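Local structure of probable molybdenum cofactor guanylyltransferase (Aquifex aeolicus, 2E8B) at residues 15-20 / 99-104; 59-64 / 72-77; 87-92 / 148-153; 109-114 / 178-183; 134-139 / 159-164. The protein probably transfers the GMP moiety of GTP to the molybdenum-molybdopterin cofactor, giving molybdenum-molybdopterin guanine dinucleotide, with magnesium as cofactor. One frame throughout, in Å; residues are numbered along the deposited sequence.

Interaction 1 pairs two strands of the sheet, and each of the other four touches it. Interaction 2 lies in the same sheet, with centres about 13 Å apart, and Val-60 N is probably hydrogen-bonded to Val-19 O. Interaction 3 packs helix 84-94, which lies on this sheet, against helix 146-154. Interaction 5 meets interaction 3 through Leu-163 and interaction 1 through Leu-137. Interaction 4 touches interaction 1 through Met-110. It lies about 24 Å from interaction 2 and 26 Å from interaction 3, centre to centre. Leu-20 and Asp-77 are predicted to bind GTP, and their side chains are about 8 Å apart. Thus interactions 1 and 2 probably frame the nucleotide site.

Interaction 1. Residues 15-20 / 99-104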
# COMPACT_ATOMS: atom_id res chain seq x y z
N ASN A 15 8.28 -10.43 4.69
CA ASN A 15 8.96 -10.65 3.42
C ASN A 15 8.13 -10.33 2.19
O ASN A 15 8.64 -10.38 1.07
CB ASN A 15 9.42 -12.11 3.33
CG ASN A 15 10.37 -12.49 4.44
OD1 ASN A 15 11.44 -11.90 4.59
ND2 ASN A 15 9.99 -13.49 5.24
N THR A 16 6.85 -10.01 2.37
CA THR A 16 6.00 -9.71 1.23
C THR A 16 5.34 -8.34 1.30
O THR A 16 5.03 -7.84 2.39
CB THR A 16 4.91 -10.79 1.06
OG1 THR A 16 3.90 -10.61 2.06
CG2 THR A 16 5.52 -12.18 1.23
N CYS A 17 5.14 -7.73 0.14
CA CYS A 17 4.53 -6.41 0.05
C CYS A 17 3.50 -6.36 -1.07
O CYS A 17 3.68 -6.96 -2.13
CB CYS A 17 5.61 -5.36 -0.21
SG CYS A 17 5.06 -3.64 -0.43
N TYR A 18 2.41 -5.63 -0.82
CA TYR A 18 1.35 -5.47 -1.80
C TYR A 18 1.27 -4.01 -2.19
O TYR A 18 1.08 -3.15 -1.35
CB TYR A 18 0.02 -5.91 -1.20
CG TYR A 18 -0.03 -7.39 -0.97
CD1 TYR A 18 0.48 -7.95 0.20
CD2 TYR A 18 -0.52 -8.25 -1.96
CE1 TYR A 18 0.52 -9.32 0.38
CE2 TYR A 18 -0.50 -9.63 -1.78
CZ TYR A 18 0.03 -10.15 -0.61
OH TYR A 18 0.06 -11.51 -0.42
N VAL A 19 1.45 -3.75 -3.48
CA VAL A 19 1.39 -2.39 -4.01
C VAL A 19 -0.01 -2.21 -4.57
O VAL A 19 -0.40 -2.92 -5.50
CB VAL A 19 2.44 -2.18 -5.12
CG1 VAL A 19 2.29 -0.80 -5.73
CG2 VAL A 19 3.84 -2.35 -4.55
N LEU A 20 -0.75 -1.28 -4.00
CA LEU A 20 -2.13 -1.02 -4.41
C LEU A 20 -2.22 -0.11 -5.63
O LEU A 20 -1.86 1.07 -5.57
CB LEU A 20 -2.92 -0.42 -3.25
CG LEU A 20 -2.83 -1.21 -1.93
CD1 LEU A 20 -3.73 -0.57 -0.88
CD2 LEU A 20 -3.26 -2.65 -2.18
N ASN A 99 2.03 -11.18 8.67
CA ASN A 99 2.12 -9.73 8.55
C ASN A 99 2.68 -9.38 7.18
O ASN A 99 3.69 -9.94 6.76
CB ASN A 99 3.02 -9.16 9.65
CG ASN A 99 2.52 -9.48 11.04
OD1 ASN A 99 1.41 -9.09 11.42
ND2 ASN A 99 3.32 -10.21 11.81
N VAL A 100 2.02 -8.47 6.47
CA VAL A 100 2.48 -8.07 5.15
C VAL A 100 2.52 -6.56 5.03
O VAL A 100 1.80 -5.85 5.72
CB VAL A 100 1.57 -8.65 4.04
CG1 VAL A 100 1.53 -10.17 4.13
CG2 VAL A 100 0.17 -8.06 4.15
N PHE A 101 3.39 -6.07 4.15
CA PHE A 101 3.49 -4.63 3.95
C PHE A 101 2.48 -4.21 2.89
O PHE A 101 2.18 -4.96 1.95
CB PHE A 101 4.90 -4.23 3.51
CG PHE A 101 5.24 -2.82 3.88
CD1 PHE A 101 4.90 -1.76 3.04
CD2 PHE A 101 5.85 -2.53 5.10
CE1 PHE A 101 5.15 -0.44 3.42
CE2 PHE A 101 6.11 -1.22 5.48
CZ PHE A 101 5.75 -0.17 4.64
N VAL A 102 1.95 -3.00 3.05
CA VAL A 102 0.99 -2.43 2.11
C VAL A 102 1.56 -1.09 1.70
O VAL A 102 1.95 -0.28 2.55
CB VAL A 102 -0.39 -2.25 2.77
CG1 VAL A 102 -1.33 -1.52 1.82
CG2 VAL A 102 -0.97 -3.61 3.13
N LEU A 103 1.60 -0.85 0.39
CA LEU A 103 2.18 0.37 -0.13
C LEU A 103 1.34 0.90 -1.29
O LEU A 103 1.15 0.21 -2.29
CB LEU A 103 3.61 0.06 -0.59
CG LEU A 103 4.61 1.14 -0.97
CD1 LEU A 103 4.83 2.09 0.19
CD2 LEU A 103 5.93 0.46 -1.34
N SER A 104 0.83 2.12 -1.15
CA SER A 104 0.04 2.73 -2.21
C SER A 104 0.92 2.95 -3.44
O SER A 104 2.09 3.32 -3.32
CB SER A 104 -0.53 4.07 -1.73
OG SER A 104 -1.37 4.64 -2.72
O HOH W 1 5.00 -10.67 4.63
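Phe-101 O is gripped by two successive residues of the neighbouring strand. It accepts from Tyr-18 N at 2.9 Å, and Cys-17 CA makes a CA-H...O contact with Phe-101 O at 3.4 Å. Tyr-18 O takes the N-H of Leu-103, and Leu-103 O takes that of Leu-20. A fourth bond, from Phe-101 N to Thr-16 O, is nearly straight (173°). These bonds pair strands 16-20 and 99-104 in parallel, inside the sheet of a nucleotidyltransferase domain of the GT-A clan. Leu-20 starts the predicted GTP-binding segment. Ser-104 OG is hydrogen-bonded to Asp-106, the predicted magnesium ligand. On one face of the sheet the edge of the Tyr-18 ring meets Val-100, with CE1 3.9 Å from Val-100 CB. Further along, Leu-20 CD1 lies 3.7 Å from Val-102 CG1. On the other face Cys-17 SG is anti to the backbone N (chi1 177°), which sets it beside Phe-101. Cys-17 SG is 3.9 Å from Phe-101 CD1, oblique to the ring, and also touches Leu-103 CB. Helix 32-51 packs on this face. Where the strands begin, water 1 accepts from Thr-16 N and donates to Asn-99 O at 2.6 Å.

Interaction 2. Residues 59-64 / 72-77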
# COMPACT_ATOMS: atom_id res chain seq x y z
N ILE A 59 1.19 -6.73 -7.16
CA ILE A 59 0.44 -5.53 -7.53
C ILE A 59 -1.03 -5.90 -7.38
O ILE A 59 -1.48 -6.91 -7.92
CB ILE A 59 0.70 -5.13 -8.99
CG1 ILE A 59 2.18 -4.85 -9.22
CG2 ILE A 59 -0.17 -3.93 -9.35
CD1 ILE A 59 2.71 -3.63 -8.48
N VAL A 60 -1.77 -5.10 -6.63
CA VAL A 60 -3.19 -5.36 -6.46
C VAL A 60 -3.91 -4.44 -7.44
O VAL A 60 -3.81 -3.21 -7.34
CB VAL A 60 -3.66 -5.04 -5.03
CG1 VAL A 60 -5.18 -5.19 -4.94
CG2 VAL A 60 -2.98 -5.98 -4.03
N ALA A 61 -4.62 -5.02 -8.40
CA ALA A 61 -5.33 -4.23 -9.40
C ALA A 61 -6.57 -4.96 -9.91
O ALA A 61 -6.68 -6.17 -9.77
CB ALA A 61 -4.41 -3.91 -10.56
N LYS A 62 -7.50 -4.20 -10.49
CA LYS A 62 -8.73 -4.78 -11.03
C LYS A 62 -8.55 -5.28 -12.46
O LYS A 62 -9.39 -6.03 -12.98
CB LYS A 62 -9.87 -3.74 -11.00
CG LYS A 62 -10.25 -3.22 -9.62
CD LYS A 62 -11.49 -2.35 -9.70
CE LYS A 62 -11.84 -1.74 -8.35
NZ LYS A 62 -12.20 -2.78 -7.34
N ASP A 63 -7.47 -4.86 -13.10
CA ASP A 63 -7.19 -5.26 -14.48
C ASP A 63 -5.74 -5.70 -14.63
O ASP A 63 -4.82 -4.88 -14.51
CB ASP A 63 -7.47 -4.08 -15.42
CG ASP A 63 -7.53 -4.48 -16.87
OD1 ASP A 63 -6.63 -5.20 -17.33
OD2 ASP A 63 -8.48 -4.07 -17.57
N ARG A 64 -5.53 -6.98 -14.89
CA ARG A 64 -4.17 -7.51 -15.03
C ARG A 64 -3.40 -6.96 -16.24
O ARG A 64 -2.25 -6.56 -16.10
CB ARG A 64 -4.22 -9.04 -15.10
CG ARG A 64 -2.85 -9.69 -15.23
CD ARG A 64 -2.89 -11.20 -15.00
NE ARG A 64 -3.06 -11.55 -13.59
CZ ARG A 64 -4.16 -12.07 -13.06
NH1 ARG A 64 -5.22 -12.30 -13.83
NH2 ARG A 64 -4.22 -12.35 -11.77
N ALA A 72 5.22 -7.66 -13.45
CA ALA A 72 5.03 -8.13 -12.08
C ALA A 72 3.79 -8.98 -11.88
O ALA A 72 2.82 -8.89 -12.63
CB ALA A 72 4.99 -6.94 -11.14
N PRO A 73 3.79 -9.82 -10.83
CA PRO A 73 2.64 -10.67 -10.53
C PRO A 73 1.50 -9.81 -9.99
O PRO A 73 1.69 -8.99 -9.10
CB PRO A 73 3.19 -11.63 -9.48
CG PRO A 73 4.20 -10.81 -8.76
CD PRO A 73 4.90 -10.07 -9.88
N VAL A 74 0.31 -10.00 -10.55
CA VAL A 74 -0.87 -9.24 -10.15
C VAL A 74 -1.87 -10.06 -9.35
O VAL A 74 -2.23 -11.17 -9.74
CB VAL A 74 -1.62 -8.69 -11.39
CG1 VAL A 74 -2.88 -7.95 -10.95
CG2 VAL A 74 -0.72 -7.78 -12.20
N VAL A 75 -2.30 -9.51 -8.22
CA VAL A 75 -3.30 -10.17 -7.40
C VAL A 75 -4.57 -9.42 -7.77
O VAL A 75 -4.67 -8.21 -7.56
CB VAL A 75 -3.00 -10.04 -5.89
CG1 VAL A 75 -4.15 -10.63 -5.08
CG2 VAL A 75 -1.71 -10.78 -5.56
N LEU A 76 -5.52 -10.14 -8.36
CA LEU A 76 -6.76 -9.54 -8.84
C LEU A 76 -7.80 -9.09 -7.82
O LEU A 76 -8.26 -9.87 -6.98
CB LEU A 76 -7.42 -10.49 -9.83
CG LEU A 76 -8.59 -9.94 -10.65
CD1 LEU A 76 -8.06 -8.89 -11.61
CD2 LEU A 76 -9.28 -11.06 -11.40
N ASP A 77 -8.18 -7.82 -7.93
CA ASP A 77 -9.22 -7.21 -7.11
C ASP A 77 -10.45 -7.46 -7.98
O ASP A 77 -10.63 -6.81 -9.02
CB ASP A 77 -8.93 -5.72 -6.96
CG ASP A 77 -10.10 -4.94 -6.39
OD1 ASP A 77 -11.22 -5.49 -6.29
OD2 ASP A 77 -9.90 -3.75 -6.05
O HOH W 2 -11.44 -7.12 -11.54
O HOH W 3 -0.22 -11.47 -12.99
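Lys-62 CG is anti to the carbonyl carbon (chi1 -61°), and Asp-77 CG is anti to its backbone N (chi1 167°). The two side chains lie side by side and point the same way. A bend at the last torsion of Lys-62 (chi4 -64°) turns NZ in to Asp-77 OD2, at 2.8 Å. The pair is a salt bridge, though its hydrogen bond is weak. NZ also donates to Glu-81 O and Phe-79 O, and Asp-77 OD1 takes the N-H of Phe-79. An alanine at Lys-62 would probably leave the Asp-77 carboxylate without its charged mate and those two carbonyls without this donor. Leading up to this pair, strands 59-61 and 74-76 run parallel. Val-75 N donates to Ile-59 O at 2.7 Å, and Asp-77 N to Ala-61 O at 2.9 Å. Arg-64 and Val-74 slide past each other in opposite directions. Arg-64 NH2 reaches Val-74 O at 3.1 Å, close to the guanidinium plane but above the carbonyl plane. Water 3 accepts from both Arg-64 NE and Val-74 N. Water 2 donates to Lys-62 O and Asp-77 O. Asp-77 is predicted to bind GTP. Its carboxylate is held by Lys-62 and by the N-H of Phe-79, and the lysine, among a carboxylate and two carbonyls, is likely to stay charged.

Interaction 3. Residues 87-92 / 148-153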
# COMPACT_ATOMS: atom_id res chain seq x y z
N GLY A 87 -8.93 -2.91 -1.67
CA GLY A 87 -7.60 -3.31 -2.10
C GLY A 87 -6.89 -3.97 -0.93
O GLY A 87 -6.13 -4.93 -1.09
N LEU A 88 -7.13 -3.44 0.27
CA LEU A 88 -6.54 -3.96 1.49
C LEU A 88 -7.07 -5.37 1.74
O LEU A 88 -6.31 -6.28 2.06
CB LEU A 88 -6.91 -3.05 2.67
CG LEU A 88 -6.31 -3.38 4.04
CD1 LEU A 88 -4.79 -3.32 3.96
CD2 LEU A 88 -6.81 -2.40 5.08
N TYR A 89 -8.37 -5.55 1.58
CA TYR A 89 -9.00 -6.85 1.77
C TYR A 89 -8.37 -7.85 0.80
O TYR A 89 -7.99 -8.96 1.19
CB TYR A 89 -10.50 -6.74 1.50
CG TYR A 89 -11.20 -8.07 1.31
CD1 TYR A 89 -11.47 -8.91 2.39
CD2 TYR A 89 -11.57 -8.51 0.03
CE1 TYR A 89 -12.09 -10.14 2.21
CE2 TYR A 89 -12.19 -9.74 -0.16
CZ TYR A 89 -12.44 -10.55 0.94
OH TYR A 89 -13.04 -11.77 0.76
N THR A 90 -8.24 -7.45 -0.45
CA THR A 90 -7.66 -8.31 -1.47
C THR A 90 -6.24 -8.72 -1.13
O THR A 90 -5.85 -9.87 -1.32
CB THR A 90 -7.67 -7.61 -2.84
OG1 THR A 90 -9.03 -7.31 -3.20
CG2 THR A 90 -7.07 -8.52 -3.92
N ALA A 91 -5.46 -7.78 -0.60
CA ALA A 91 -4.08 -8.06 -0.22
C ALA A 91 -4.01 -9.07 0.93
O ALA A 91 -3.26 -10.05 0.86
CB ALA A 91 -3.38 -6.76 0.19
N LEU A 92 -4.79 -8.83 1.97
CA LEU A 92 -4.78 -9.70 3.14
C LEU A 92 -5.34 -11.09 2.87
O LEU A 92 -4.91 -12.07 3.49
CB LEU A 92 -5.53 -9.03 4.29
CG LEU A 92 -4.82 -7.77 4.79
CD1 LEU A 92 -5.65 -7.11 5.88
CD2 LEU A 92 -3.43 -8.12 5.31
N LYS A 148 -12.37 -8.96 10.47
CA LYS A 148 -12.92 -7.66 10.81
C LYS A 148 -13.11 -6.77 9.58
O LYS A 148 -14.12 -6.08 9.46
CB LYS A 148 -12.02 -6.94 11.82
CG LYS A 148 -12.11 -7.50 13.23
CD LYS A 148 -13.02 -6.65 14.12
CE LYS A 148 -14.44 -6.57 13.58
NZ LYS A 148 -15.31 -5.75 14.47
N ILE A 149 -12.14 -6.78 8.68
CA ILE A 149 -12.22 -5.97 7.48
C ILE A 149 -13.40 -6.45 6.64
O ILE A 149 -14.19 -5.66 6.14
CB ILE A 149 -10.93 -6.08 6.64
CG1 ILE A 149 -9.75 -5.50 7.42
CG2 ILE A 149 -11.10 -5.36 5.31
CD1 ILE A 149 -8.43 -5.55 6.69
N GLU A 150 -13.52 -7.77 6.52
CA GLU A 150 -14.59 -8.36 5.75
C GLU A 150 -15.95 -8.00 6.36
O GLU A 150 -16.92 -7.75 5.64
CB GLU A 150 -14.42 -9.88 5.72
CG GLU A 150 -15.26 -10.55 4.67
CD GLU A 150 -15.11 -12.05 4.70
OE1 GLU A 150 -13.98 -12.55 4.49
OE2 GLU A 150 -16.13 -12.73 4.94
N GLU A 151 -16.00 -7.98 7.68
CA GLU A 151 -17.22 -7.65 8.40
C GLU A 151 -17.68 -6.22 8.12
O GLU A 151 -18.85 -5.98 7.82
CB GLU A 151 -16.99 -7.83 9.90
CG GLU A 151 -18.19 -7.55 10.78
CD GLU A 151 -17.88 -7.79 12.24
OE1 GLU A 151 -17.43 -8.91 12.57
OE2 GLU A 151 -18.08 -6.88 13.07
N ARG A 152 -16.75 -5.27 8.21
CA ARG A 152 -17.08 -3.88 7.96
C ARG A 152 -17.47 -3.62 6.50
O ARG A 152 -18.41 -2.89 6.23
CB ARG A 152 -15.92 -2.98 8.38
CG ARG A 152 -15.54 -3.08 9.86
CD ARG A 152 -14.61 -1.95 10.27
NE ARG A 152 -15.32 -0.68 10.36
CZ ARG A 152 -16.05 -0.30 11.40
NH1 ARG A 152 -16.17 -1.10 12.45
NH2 ARG A 152 -16.67 0.87 11.39
N ILE A 153 -16.74 -4.22 5.56
CA ILE A 153 -17.06 -4.03 4.15
C ILE A 153 -18.46 -4.60 3.91
O ILE A 153 -19.29 -3.99 3.24
CB ILE A 153 -16.04 -4.75 3.23
CG1 ILE A 153 -14.66 -4.11 3.41
CG2 ILE A 153 -16.49 -4.64 1.78
CD1 ILE A 153 -13.58 -4.70 2.52
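The Tyr-89 ring meets Glu-150 at its edge. Glu-150 OE1 lies near the ring plane, 3.8 Å from Tyr-89 CE1. The ring and carboxylate planes are 87° apart. Ile-153 CD1 approaches the ring obliquely and sits 3.8 Å from Tyr-89 CB. Ile-149 CG2 is 4.1 Å from Tyr-89 CB. Tyr-89 thus spans a full turn of the other helix, from Ile-149 to Ile-153. The two short helical segments, 87-92 and 148-153, run roughly antiparallel, with 146° between their directions and 10.2 Å between their axes. They belong to helices 84-94 and 146-154 of the nucleotidyltransferase domain. No hydrogen bond joins them. Next to Tyr-89, Ile-149 reaches toward two leucines. The extended end of Ile-149 (chi2 180°) places Ile-149 CD1 3.3 Å from Leu-92 CD1, tighter than usual van der Waals contact. Leu-88 CD2 is 3.9 Å from the same Ile-149 CD1. Both leucine side chains cross that of Ile-149 at about a right angle. Tyr-141 of strand 140-142 packs on Leu-88 and Leu-92, and Leu-163 of helix 160-167 packs on Leu-88 and Ile-149.

Interaction 4. Residues 109-114 / 178-183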
# COMPACT_ATOMS: atom_id res chain seq x y z
N LEU A 109 7.63 9.92 -4.50
CA LEU A 109 8.90 10.15 -3.82
C LEU A 109 9.30 9.08 -2.79
O LEU A 109 10.27 9.26 -2.05
CB LEU A 109 8.87 11.52 -3.14
CG LEU A 109 8.75 12.67 -4.14
CD1 LEU A 109 8.50 13.98 -3.41
CD2 LEU A 109 10.02 12.76 -4.98
N MET A 110 8.57 7.97 -2.77
CA MET A 110 8.88 6.90 -1.82
C MET A 110 10.32 6.41 -1.94
O MET A 110 10.87 6.31 -3.04
CB MET A 110 7.91 5.72 -2.00
CG MET A 110 8.09 4.56 -1.02
SD MET A 110 7.98 5.00 0.76
CE MET A 110 6.36 5.77 0.84
N LYS A 111 10.92 6.15 -0.79
CA LYS A 111 12.29 5.65 -0.73
C LYS A 111 12.30 4.44 0.18
O LYS A 111 11.50 4.33 1.10
CB LYS A 111 13.23 6.71 -0.16
CG LYS A 111 13.70 7.74 -1.16
CD LYS A 111 14.96 8.44 -0.68
CE LYS A 111 15.58 9.28 -1.79
NZ LYS A 111 16.90 9.85 -1.40
N LYS A 112 13.23 3.53 -0.08
CA LYS A 112 13.32 2.32 0.72
C LYS A 112 13.51 2.60 2.20
O LYS A 112 12.98 1.88 3.04
CB LYS A 112 14.47 1.45 0.20
CG LYS A 112 15.84 2.09 0.36
CD LYS A 112 16.92 1.24 -0.29
CE LYS A 112 16.95 -0.15 0.30
NZ LYS A 112 18.08 -0.96 -0.24
N GLU A 113 14.27 3.65 2.53
CA GLU A 113 14.50 3.97 3.94
C GLU A 113 13.20 4.20 4.71
O GLU A 113 13.11 3.87 5.89
CB GLU A 113 15.40 5.19 4.09
CG GLU A 113 16.81 4.99 3.56
CD GLU A 113 17.00 5.54 2.16
OE1 GLU A 113 16.18 5.22 1.27
OE2 GLU A 113 17.97 6.30 1.94
N THR A 114 12.21 4.76 4.03
CA THR A 114 10.93 5.01 4.68
C THR A 114 10.26 3.68 5.00
O THR A 114 9.72 3.49 6.09
CB THR A 114 10.02 5.86 3.79
OG1 THR A 114 10.68 7.10 3.51
CG2 THR A 114 8.69 6.12 4.47
N LEU A 178 12.33 12.26 6.03
CA LEU A 178 11.67 11.26 5.20
C LEU A 178 10.21 11.61 4.97
O LEU A 178 9.50 10.91 4.26
CB LEU A 178 11.76 9.87 5.85
CG LEU A 178 13.13 9.19 5.87
CD1 LEU A 178 13.00 7.82 6.51
CD2 LEU A 178 13.65 9.06 4.45
N ARG A 179 9.74 12.70 5.58
CA ARG A 179 8.35 13.07 5.42
C ARG A 179 7.96 13.36 3.98
O ARG A 179 6.85 13.03 3.55
CB ARG A 179 8.02 14.26 6.32
CG ARG A 179 7.91 13.88 7.80
CD ARG A 179 8.08 15.08 8.71
NE ARG A 179 7.07 16.12 8.49
CZ ARG A 179 5.91 16.19 9.13
NH1 ARG A 179 5.58 15.29 10.04
NH2 ARG A 179 5.07 17.19 8.87
N TYR A 180 8.87 13.95 3.21
CA TYR A 180 8.58 14.27 1.82
C TYR A 180 8.37 13.02 0.97
O TYR A 180 7.75 13.09 -0.10
CB TYR A 180 9.71 15.13 1.23
CG TYR A 180 10.92 14.35 0.78
CD1 TYR A 180 11.89 13.94 1.69
CD2 TYR A 180 11.09 14.00 -0.56
CE1 TYR A 180 13.00 13.20 1.28
CE2 TYR A 180 12.20 13.27 -0.98
CZ TYR A 180 13.15 12.87 -0.05
OH TYR A 180 14.25 12.15 -0.45
N THR A 181 8.87 11.88 1.44
CA THR A 181 8.73 10.64 0.67
C THR A 181 7.30 10.14 0.65
O THR A 181 6.99 9.19 -0.07
CB THR A 181 9.64 9.52 1.24
OG1 THR A 181 9.16 9.12 2.53
CG2 THR A 181 11.08 10.01 1.36
N LEU A 182 6.42 10.78 1.41
CA LEU A 182 5.02 10.38 1.47
C LEU A 182 4.07 11.31 0.72
O LEU A 182 2.85 11.16 0.79
CB LEU A 182 4.59 10.26 2.94
CG LEU A 182 5.13 9.01 3.63
CD1 LEU A 182 5.33 9.24 5.11
CD2 LEU A 182 4.16 7.86 3.39
N LEU A 183 4.63 12.28 0.00
CA LEU A 183 3.80 13.22 -0.75
C LEU A 183 3.19 12.56 -1.98
O LEU A 183 3.67 11.53 -2.45
CB LEU A 183 4.64 14.43 -1.18
CG LEU A 183 5.20 15.32 -0.06
CD1 LEU A 183 6.14 16.35 -0.65
CD2 LEU A 183 4.05 15.99 0.67
O HOH W 4 5.70 9.96 -2.47
O HOH W 5 15.99 10.85 0.96
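Thr-114 OG1 donates to Thr-181 OG1 at 2.7 Å, the direct polar link, and Thr-181 OG1 in turn donates a hydrogen bond to Leu-178 O. That carbonyl also takes the N-H of Thr-181. Thr-181 OG1 sits between the backbone N and the carbonyl carbon (chi1 68°), where it can serve both partners. An alanine at Thr-181 would probably leave the Thr-114 hydroxyl without its acceptor and the face of the Tyr-180 ring without the methyl CG2. Waters add further bridges. Water 4 accepts from Leu-109 N and donates to Thr-181 O and Leu-183 O. Water 5 accepts from Lys-111 NZ and is hydrogen-bonded to Tyr-180 OH at 2.6 Å. The apolar contacts flank these bonds. Leu-109 CD1 meets the edge of the Tyr-180 ring, 3.9 Å from Tyr-180 CD2, and the two side chains cross at about a right angle. Met-110 and Leu-182 lie side by side, with Met-110 CE 4.0 Å from Leu-182 CD2. The contact thus joins the start of helix 112-120, with Lys-111 at its N-cap position, to the 3-10 segment that includes Thr-181, after strand 170-173. Met-110 also packs on Leu-103 of strand 99-104, and Leu-182 on Val-138 and Ile-174.

Interaction 5. Residues 134-139 / 159-164; sequences LHTLVG and RIWALL
Thr-136 and Ile-160 form the close part of this contact. Thr-136 CB lies 3.8 Å from Ile-160 CG2. Thr-136 CG2, anti to the carbonyl carbon and beside the backbone N, meets the helix. It packs on Ile-160 CG2, with 3.9 Å between Thr-136 CG2 and Ile-160 CG2. Thr-136 CG2 is 3.9 Å from Trp-161 CD1, at the edge of the indole and near its plane. Thr-136 CG2 is also 4.0 Å from Leu-164 CD1. One methyl therefore meets three residues near the start of helix 160-167. Beside it Leu-137 CD2 packs on Ile-160 CD1 at 4.0 Å, the side chains crossing at about a right angle. The side toward Leu-134 is looser. Leu-134 CD2 stands 4.3 Å from both Trp-161 CD1 and Leu-164 CD1, and Trp-161 is exposed to solvent. No hydrogen bond crosses the contact, so it rests on apolar side chains. A type I beta turn from His-135 to Val-138 presents Thr-136 and Leu-137. The Leu-137 side chain also packs on Leu-20, predicted to bind GTP, so the turn sits beside the predicted nucleotide site. Ile-160 also touches Ile-85 of helix 84-94. Leu-134 packs on Val-128 and Leu-164 on Val-126, both of strand 126-130. The backbones of Leu-137 and Gly-139 are hydrogen-bonded to Ser-104 and Val-102 of strand 99-104.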
# COMPACT_ATOMS: atom_id res chain seq x y z
N LEU A 134 -2.27 10.73 8.21
CA LEU A 134 -2.14 9.32 8.57
C LEU A 134 -2.11 8.56 7.24
O LEU A 134 -3.08 8.59 6.48
CB LEU A 134 -3.34 8.86 9.40
CG LEU A 134 -3.29 7.39 9.81
CD1 LEU A 134 -2.14 7.17 10.79
CD2 LEU A 134 -4.62 6.98 10.45
N HIS A 135 -1.00 7.89 6.96
CA HIS A 135 -0.89 7.15 5.72
C HIS A 135 -1.36 5.72 5.88
O HIS A 135 -0.57 4.81 6.10
CB HIS A 135 0.54 7.21 5.21
CG HIS A 135 1.00 8.61 4.97
ND1 HIS A 135 1.60 9.38 5.94
CD2 HIS A 135 0.85 9.42 3.89
CE1 HIS A 135 1.79 10.60 5.48
NE2 HIS A 135 1.35 10.65 4.24
N THR A 136 -2.67 5.54 5.75
CA THR A 136 -3.32 4.25 5.90
C THR A 136 -2.80 3.19 4.95
O THR A 136 -2.90 1.99 5.23
CB THR A 136 -4.83 4.36 5.68
OG1 THR A 136 -5.07 4.88 4.37
CG2 THR A 136 -5.45 5.28 6.72
N LEU A 137 -2.24 3.62 3.82
CA LEU A 137 -1.73 2.67 2.84
C LEU A 137 -0.21 2.58 2.76
O LEU A 137 0.34 2.25 1.71
CB LEU A 137 -2.31 2.98 1.46
CG LEU A 137 -3.85 3.03 1.42
CD1 LEU A 137 -4.33 3.33 0.01
CD2 LEU A 137 -4.41 1.69 1.90
N VAL A 138 0.45 2.90 3.87
CA VAL A 138 1.90 2.78 3.98
C VAL A 138 2.16 2.17 5.35
O VAL A 138 2.26 2.88 6.36
CB VAL A 138 2.64 4.13 3.87
CG1 VAL A 138 4.14 3.92 4.07
CG2 VAL A 138 2.39 4.77 2.50
N GLY A 139 2.21 0.85 5.40
CA GLY A 139 2.44 0.20 6.68
C GLY A 139 2.35 -1.30 6.63
O GLY A 139 2.25 -1.91 5.56
N ARG A 159 -14.72 2.97 5.28
CA ARG A 159 -13.72 3.86 5.86
C ARG A 159 -12.59 3.10 6.54
O ARG A 159 -12.81 2.35 7.48
CB ARG A 159 -14.37 4.78 6.89
CG ARG A 159 -15.48 5.65 6.33
CD ARG A 159 -16.16 6.39 7.46
NE ARG A 159 -16.85 5.46 8.36
CZ ARG A 159 -17.34 5.80 9.55
NH1 ARG A 159 -17.20 7.04 10.00
NH2 ARG A 159 -17.97 4.89 10.29
N ILE A 160 -11.36 3.29 6.05
CA ILE A 160 -10.23 2.62 6.68
C ILE A 160 -9.96 3.28 8.03
O ILE A 160 -9.43 2.64 8.94
CB ILE A 160 -8.97 2.68 5.79
CG1 ILE A 160 -9.20 1.86 4.51
CG2 ILE A 160 -7.77 2.10 6.54
CD1 ILE A 160 -8.04 1.90 3.52
N TRP A 161 -10.33 4.55 8.16
CA TRP A 161 -10.16 5.25 9.44
C TRP A 161 -10.99 4.55 10.50
O TRP A 161 -10.54 4.34 11.62
CB TRP A 161 -10.62 6.71 9.36
CG TRP A 161 -9.66 7.64 8.69
CD1 TRP A 161 -8.37 7.39 8.33
CD2 TRP A 161 -9.92 9.00 8.32
NE1 TRP A 161 -7.81 8.51 7.75
CE2 TRP A 161 -8.74 9.51 7.73
CE3 TRP A 161 -11.04 9.83 8.42
CZ2 TRP A 161 -8.65 10.82 7.25
CZ3 TRP A 161 -10.95 11.14 7.94
CH2 TRP A 161 -9.76 11.62 7.37
N ALA A 162 -12.22 4.18 10.14
CA ALA A 162 -13.12 3.50 11.08
C ALA A 162 -12.59 2.11 11.37
O ALA A 162 -12.66 1.63 12.50
CB ALA A 162 -14.53 3.43 10.49
N LEU A 163 -12.08 1.45 10.34
CA LEU A 163 -11.52 0.11 10.50
C LEU A 163 -10.38 0.15 11.51
O LEU A 163 -10.33 -0.65 12.44
CB LEU A 163 -10.99 -0.41 9.17
CG LEU A 163 -10.13 -1.69 9.24
CD1 LEU A 163 -11.01 -2.89 9.61
CD2 LEU A 163 -9.46 -1.93 7.90
N LEU A 164 -9.46 1.10 11.32
CA LEU A 164 -8.31 1.22 12.19
C LEU A 164 -8.67 1.57 13.63
O LEU A 164 -8.04 1.08 14.56
CB LEU A 164 -7.32 2.24 11.61
CG LEU A 164 -6.61 1.77 10.33
CD1 LEU A 164 -5.63 2.84 9.89
CD2 LEU A 164 -5.89 0.46 10.57